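PDB 3G85: transcriptional regulator (LacI family) from Clostridium acetobutylicum ATCC 824, which probably binds cis-regulatory DNA and regulates transcription. Local coordinates for residues 106-110 / 248-252; 175-180 / 202-206. Numbering follows the deposited sequence.

Proteins of the LacI family show how two similar alpha/beta lobes can be built on the same plan, helices packed around a central sheet; contact 1 samples helix on strand in one lobe, contact 2 helix on helix in the other. Contact 1 lies in the lobe built on the six-stranded parallel sheet that includes strand 105-109; contact 2 lies on the sheet that runs from strand 165-167 to strand 276-277. Their centres are 31 Å apart on opposite sides of the chain's centre, and their nearest atoms about 22 Å apart. Along the sequence contact 2 is nested inside contact 1: after strand 105-109 the chain builds most of the second lobe, then returns with helix 245-260 to cover the first.

Contact 1: residues 106-110 / 248-252; sequences SVNVD and MAGTC
In a periplasmic-binding-protein-like lobe, helices pack on the faces of a parallel sheet, and here helix 245-260, returning from the other lobe, lies on strand 105-109. The extended strand 106-109 and helical segment 248-252 run nearly antiparallel, at 164°, with axes 8.7 Å apart; the closest CA atoms, those of Val107 and Met248, are 6.4 Å apart. Ser106 turns its CB away; its backbone hydrogen-bonds to Ile270 of the neighbouring strand 269-272 and to Thr268 just before it. Val107 (phi/psi -123/117, chi1 t) points at the helix and is the hub: its CG1 meets CB of selenomethionine Met248 at 3.8 Å, and its CG2 lies 4.0 Å from Thr251 CG2 and 3.8 Å from Cys252 SG. Asn108 points away, yet its carbonyl carbon C is 3.5 Å from CE of Met248, whose side chain (chi1 m, chi2 t, chi3 p) reaches the strand roughly crosswise. Val109 (chi1 p) stands sideways, its CB 4.2 Å from Met248 CE. Just past the strand, Asp110 is the N-cap of helix 111-124. No hydrogen bond crosses this apolar interface, which Phe97 and Phe272 of flanking strands extend; CE of Met248 ends 3.5 Å from Val107 O.

Contact 2: residues 175-180 / 202-206; sequences GVDAAK and GVISV
Close helix packing through glycine is the principle illustrated by helices 172-182 and 197-209, neighbours in the alpha/beta lobe of a periplasmic-binding-protein-like fold. Segments 175-180 and 202-206 are both regular alpha-helix; they cross at -51° with axes only 7.2 Å apart. Three side chains, Val206, Val176 and Ala179, interlock across the gap. Val206 (chi1 t), pointing toward the other helix, loses the most area: its CB rests 3.7 Å from Ala179 CB and its CG2 3.7 Å from Val176 CG1. Val176 (chi1 t) stands sideways at one flank, with CG2 4.1 Å from Ser205 CB and 3.4 Å from Gly202 O. Ala179 points straight across, and its small CB fits between Val206 and Val203, 3.9 Å from Val203 CA.

What lets the helices come close enough is a pair of glycines one turn earlier, which also sets the register: Gly175 CA lies 4.1 Å from Gly202 CA, and Gly175 C lies 3.7 Å from Gly202 C. An ideal CB on Gly202 would clash with Val176 N and Gly175 CA, and one on Gly175 would be tight, so bare backbone meets bare backbone here. No hydrogen bond joins the two segments. Val203 (chi1 t) and Ala178 both touch Ile133 of strand 131-134, tying the helix pair to the sheet beneath, and Val203 CG2 also packs 3.6 Å from Gly175 O.

Contact 1: residues 106-110 / 248-252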
loop_
_atom_site.group_PDB
_atom_site.type_symbol
_atom_site.label_atom_id
_atom_site.label_comp_id
_atom_site.label_asym_id
_atom_site.label_seq_id
_atom_site.Cartn_x
_atom_site.Cartn_y
_atom_site.Cartn_z
ATOM N N SER A 106 -4.387 -3.173 15.076
ATOM C CA SER A 106 -3.990 -2.833 13.725
ATOM C C SER A 106 -3.825 -4.076 12.874
ATOM O O SER A 106 -3.552 -5.178 13.388
ATOM C CB SER A 106 -2.692 -1.997 13.717
ATOM O OG SER A 106 -1.594 -2.729 14.273
ATOM N N VAL A 107 -4.012 -3.896 11.559
ATOM C CA VAL A 107 -3.689 -4.918 10.571
ATOM C C VAL A 107 -2.685 -4.260 9.600
ATOM O O VAL A 107 -3.015 -3.251 8.945
ATOM C CB VAL A 107 -4.990 -5.431 9.843
ATOM C CG1 VAL A 107 -4.695 -6.406 8.749
ATOM C CG2 VAL A 107 -5.956 -6.119 10.835
ATOM N N ASN A 108 -1.476 -4.796 9.546
ATOM C CA ASN A 108 -0.349 -4.141 8.870
ATOM C C ASN A 108 0.354 -5.105 7.955
ATOM O O ASN A 108 0.073 -6.302 7.973
ATOM C CB ASN A 108 0.689 -3.610 9.871
ATOM C CG ASN A 108 0.078 -2.791 11.017
ATOM O OD1 ASN A 108 0.531 -2.902 12.160
ATOM N ND2 ASN A 108 -0.926 -2.008 10.745
ATOM N N VAL A 109 1.245 -4.588 7.114
ATOM C CA VAL A 109 2.057 -5.468 6.291
ATOM C C VAL A 109 3.507 -5.149 6.641
ATOM O O VAL A 109 3.815 -4.056 7.118
ATOM C CB VAL A 109 1.695 -5.340 4.775
ATOM C CG1 VAL A 109 2.111 -3.941 4.260
ATOM C CG2 VAL A 109 2.317 -6.490 3.927
ATOM N N ASP A 110 4.421 -6.096 6.465
ATOM C CA ASP A 110 5.834 -5.766 6.777
ATOM C C ASP A 110 6.479 -4.998 5.637
ATOM O O ASP A 110 7.014 -5.578 4.694
ATOM C CB ASP A 110 6.669 -6.988 7.142
ATOM C CG ASP A 110 7.999 -6.584 7.854
ATOM O OD1 ASP A 110 8.578 -5.510 7.550
ATOM O OD2 ASP A 110 8.468 -7.338 8.729
HETATM N N MSE A 248 -6.252 -8.521 4.189
HETATM C CA MSE A 248 -6.144 -7.583 5.331
HETATM C C MSE A 248 -7.484 -6.973 5.739
HETATM O O MSE A 248 -7.794 -6.869 6.937
HETATM C CB MSE A 248 -5.132 -6.474 5.017
HETATM C CG MSE A 248 -3.710 -7.039 4.922
HETATM SE SE MSE A 248 -2.459 -5.694 4.184
HETATM C CE MSE A 248 -2.295 -4.483 5.745
ATOM N N ALA A 249 -8.258 -6.551 4.746
ATOM C CA ALA A 249 -9.577 -5.983 4.998
ATOM C C ALA A 249 -10.510 -7.008 5.681
ATOM O O ALA A 249 -11.219 -6.665 6.635
ATOM C CB ALA A 249 -10.195 -5.451 3.695
ATOM N N GLY A 250 -10.469 -8.256 5.222
ATOM C CA GLY A 250 -11.235 -9.333 5.850
ATOM C C GLY A 250 -10.792 -9.501 7.294
ATOM O O GLY A 250 -11.630 -9.663 8.202
ATOM N N THR A 251 -9.484 -9.469 7.531
ATOM C CA THR A 251 -8.966 -9.644 8.905
ATOM C C THR A 251 -9.389 -8.507 9.854
ATOM O O THR A 251 -9.607 -8.721 11.062
ATOM C CB THR A 251 -7.435 -9.822 8.912
ATOM O OG1 THR A 251 -7.106 -11.004 8.191
ATOM C CG2 THR A 251 -6.906 -9.978 10.334
ATOM N N CYS A 252 -9.506 -7.287 9.320
ATOM C CA CYS A 252 -10.075 -6.170 10.076
ATOM C C CYS A 252 -11.443 -6.529 10.671
ATOM O O CYS A 252 -11.683 -6.287 11.851
ATOM C CB CYS A 252 -10.174 -4.897 9.196
ATOM S SG CYS A 252 -8.571 -4.144 8.840
#

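Contact 2: residues 175-180 / 202-206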
loop_
_atom_site.group_PDB
_atom_site.type_symbol
_atom_site.label_atom_id
_atom_site.label_comp_id
_atom_site.label_asym_id
_atom_site.label_seq_id
_atom_site.Cartn_x
_atom_site.Cartn_y
_atom_site.Cartn_z
ATOM N N GLY A 175 3.374 7.802 -14.160
ATOM C CA GLY A 175 4.395 6.850 -14.590
ATOM C C GLY A 175 4.912 7.190 -15.980
ATOM O O GLY A 175 6.112 7.045 -16.269
ATOM N N VAL A 176 4.002 7.613 -16.845
ATOM C CA VAL A 176 4.374 8.034 -18.200
ATOM C C VAL A 176 5.330 9.248 -18.090
ATOM O O VAL A 176 6.410 9.201 -18.637
ATOM C CB VAL A 176 3.137 8.356 -19.084
ATOM C CG1 VAL A 176 3.557 9.075 -20.386
ATOM C CG2 VAL A 176 2.372 7.036 -19.421
ATOM N N ASP A 177 4.951 10.279 -17.335
ATOM C CA ASP A 177 5.805 11.446 -17.143
ATOM C C ASP A 177 7.197 11.092 -16.569
ATOM O O ASP A 177 8.235 11.606 -17.043
ATOM C CB ASP A 177 5.085 12.486 -16.291
ATOM C CG ASP A 177 3.923 13.148 -17.012
ATOM O OD1 ASP A 177 3.794 13.010 -18.245
ATOM O OD2 ASP A 177 3.104 13.789 -16.313
ATOM N N ALA A 178 7.227 10.178 -15.597
ATOM C CA ALA A 178 8.459 9.775 -14.946
ATOM C C ALA A 178 9.378 9.017 -15.911
ATOM O O ALA A 178 10.592 9.223 -15.898
ATOM C CB ALA A 178 8.161 8.918 -13.686
ATOM N N ALA A 179 8.812 8.139 -16.742
ATOM C CA ALA A 179 9.613 7.353 -17.675
ATOM C C ALA A 179 10.261 8.256 -18.728
ATOM O O ALA A 179 11.381 7.982 -19.184
ATOM C CB ALA A 179 8.753 6.299 -18.362
ATOM N N LYS A 180 9.545 9.302 -19.127
ATOM C CA LYS A 180 10.071 10.264 -20.111
ATOM C C LYS A 180 11.320 10.976 -19.548
ATOM O O LYS A 180 12.300 11.196 -20.264
ATOM C CB LYS A 180 8.990 11.247 -20.539
ATOM C CG LYS A 180 7.920 10.613 -21.399
ATOM C CD LYS A 180 6.897 11.628 -21.923
ATOM C CE LYS A 180 5.823 10.933 -22.758
ATOM N NZ LYS A 180 4.850 11.942 -23.337
ATOM N N GLY A 202 2.396 2.930 -16.363
ATOM C CA GLY A 202 2.737 4.103 -17.173
ATOM C C GLY A 202 4.146 3.991 -17.760
ATOM O O GLY A 202 4.381 4.345 -18.930
ATOM N N VAL A 203 5.081 3.535 -16.934
ATOM C CA VAL A 203 6.476 3.324 -17.378
ATOM C C VAL A 203 6.549 2.360 -18.571
ATOM O O VAL A 203 7.167 2.647 -19.596
ATOM C CB VAL A 203 7.360 2.825 -16.248
ATOM C CG1 VAL A 203 8.732 2.325 -16.833
ATOM C CG2 VAL A 203 7.523 3.898 -15.144
ATOM N N ILE A 204 5.874 1.229 -18.462
ATOM C CA ILE A 204 5.882 0.239 -19.524
ATOM C C ILE A 204 5.230 0.800 -20.796
ATOM O O ILE A 204 5.676 0.440 -21.909
ATOM C CB ILE A 204 5.216 -1.061 -19.031
ATOM C CG1 ILE A 204 6.169 -1.780 -18.098
ATOM C CG2 ILE A 204 4.827 -1.981 -20.164
ATOM C CD1 ILE A 204 5.405 -2.588 -17.081
ATOM N N SER A 205 4.232 1.690 -20.649
ATOM C CA SER A 205 3.608 2.359 -21.801
ATOM C C SER A 205 4.724 3.019 -22.648
ATOM O O SER A 205 4.810 2.838 -23.874
ATOM C CB SER A 205 2.591 3.416 -21.332
ATOM O OG SER A 205 2.019 4.155 -22.397
ATOM N N VAL A 206 5.582 3.761 -21.964
ATOM C CA VAL A 206 6.652 4.522 -22.625
ATOM C C VAL A 206 7.743 3.581 -23.153
ATOM O O VAL A 206 8.165 3.700 -24.311
ATOM C CB VAL A 206 7.233 5.586 -21.683
ATOM C CG1 VAL A 206 8.475 6.264 -22.316
ATOM C CG2 VAL A 206 6.191 6.621 -21.367
#